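PDB 4JWO: phosphate binding protein from Planctomyces limnophilus, which probably binds phosphate and takes part in phosphate transport across the cytoplasmic membrane, as a member of the PstS family. Local coordinates for residues L227-G230 against V231-K235. Residues are numbered along the deposited sequence; the frame is centred on the assembly and turned at random. Where two conformers were deposited one is given.
Sequences LVQG and VVDSK
The carboxylate of Asp233 has the backbone O of Gln229 beneath one face, 3.3 Å from its CG, while Gln229 NE2 approaches from beyond the two oxygens, tilted toward that same face. Amide and carboxylate planes stand 59° apart. Both bonds from NE2 are weak, 3.2 Å to OD1 and 3.4 Å to OD2, making a loose, forked i to i+4 link on the exposed side of the last turn of helix 224-233. Gln229 reaches it because its chain bends at chi2 (66°), turning the amide toward the C-terminal end of the helix; Asp233 meets it with CG anti to its own carbonyl carbon (chi1 -77°), so the carboxylate leans back over the preceding turn. A carboxylate over a carbonyl oxygen near a helix C-terminus is probably electrostatically unfavourable, and the amide's one N-H, forked between both oxygens, may partly offset this.

Beneath this link, Asp233 N donates to Gln229 O at 2.9 Å and more weakly to Gly230 O, so its N-H is shared between two carbonyls as the helix ends. The two amides before it bond regularly: Val231 N to Leu227 O and Val232 N to Val228 O. The valine CG2 methyls, each beside its own N, sit against these carbonyls. Val232 CG2 presses to 3.2 Å from Val228 O and lies 4.3 Å from Val228 CG1, while Val231 CG2 rests 3.5 Å from Leu227 O.

Helix 224-233 makes the beta-alpha-beta crossover from strand 219-220 to strand 237-242, both parallel to strand 189-192. Leu227 and Val231 pack on Phe191, and Leu227 and Val228 on Phe241; Val228 also touches Asn249 and Lys252. At the helix end, Val231 O accepts a hydrogen bond from Asn149 ND2, just past the long strand 134-148, and Ser234 lies against Gln189.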
# COMPACT_ATOMS: atom_id res chain seq x y z
N LEU A 227 -7.06 15.28 -8.18
CA LEU A 227 -8.01 14.87 -7.14
C LEU A 227 -8.01 15.87 -5.98
O LEU A 227 -9.08 16.23 -5.47
CB LEU A 227 -7.70 13.47 -6.62
CG LEU A 227 -7.70 12.35 -7.67
CD1 LEU A 227 -7.36 11.04 -6.97
CD2 LEU A 227 -9.05 12.26 -8.38
N VAL A 228 -6.82 16.31 -5.56
CA VAL A 228 -6.71 17.33 -4.53
C VAL A 228 -7.52 18.56 -4.91
O VAL A 228 -8.32 19.05 -4.10
CB VAL A 228 -5.23 17.73 -4.27
CG1 VAL A 228 -5.12 18.99 -3.42
CG2 VAL A 228 -4.48 16.57 -3.62
N GLN A 229 -7.34 19.05 -6.13
CA GLN A 229 -8.04 20.25 -6.59
C GLN A 229 -9.55 20.02 -6.62
O GLN A 229 -10.33 20.92 -6.33
CB GLN A 229 -7.53 20.69 -7.97
CG GLN A 229 -8.05 22.03 -8.42
CD GLN A 229 -7.55 23.16 -7.55
OE1 GLN A 229 -6.39 23.17 -7.13
NE2 GLN A 229 -8.42 24.12 -7.26
N GLY A 230 -9.95 18.80 -6.98
CA GLY A 230 -11.35 18.44 -6.99
C GLY A 230 -11.98 18.57 -5.62
O GLY A 230 -13.06 19.14 -5.46
N VAL A 231 -11.30 18.05 -4.61
CA VAL A 231 -11.77 18.17 -3.24
C VAL A 231 -11.79 19.62 -2.77
O VAL A 231 -12.75 20.07 -2.13
CB VAL A 231 -10.94 17.29 -2.29
CG1 VAL A 231 -11.35 17.53 -0.83
CG2 VAL A 231 -11.11 15.83 -2.69
N VAL A 232 -10.75 20.38 -3.10
CA VAL A 232 -10.72 21.81 -2.79
C VAL A 232 -11.92 22.58 -3.37
O VAL A 232 -12.48 23.47 -2.73
CB VAL A 232 -9.40 22.46 -3.29
CG1 VAL A 232 -9.41 23.97 -3.07
CG2 VAL A 232 -8.20 21.82 -2.60
N ASP A 233 -12.33 22.19 -4.58
CA ASP A 233 -13.34 22.93 -5.33
C ASP A 233 -14.79 22.55 -5.02
O ASP A 233 -15.72 23.24 -5.44
CB ASP A 233 -13.11 22.75 -6.84
CG ASP A 233 -11.96 23.57 -7.36
OD1 ASP A 233 -11.58 24.56 -6.69
OD2 ASP A 233 -11.44 23.24 -8.45
N SER A 234 -15.00 21.46 -4.30
CA SER A 234 -16.36 20.99 -4.01
C SER A 234 -16.60 20.84 -2.52
O SER A 234 -15.97 20.01 -1.86
CB SER A 234 -16.65 19.66 -4.71
OG SER A 234 -17.92 19.18 -4.32
N LYS A 235 -17.53 21.63 -2.00
CA LYS A 235 -17.85 21.62 -0.57
C LYS A 235 -18.29 20.25 -0.10
O LYS A 235 -18.03 19.86 1.04
CB LYS A 235 -18.97 22.61 -0.28
CG LYS A 235 -18.62 24.07 -0.54
CD LYS A 235 -17.69 24.61 0.53
CE LYS A 235 -17.60 26.13 0.51
NZ LYS A 235 -16.54 26.63 -0.41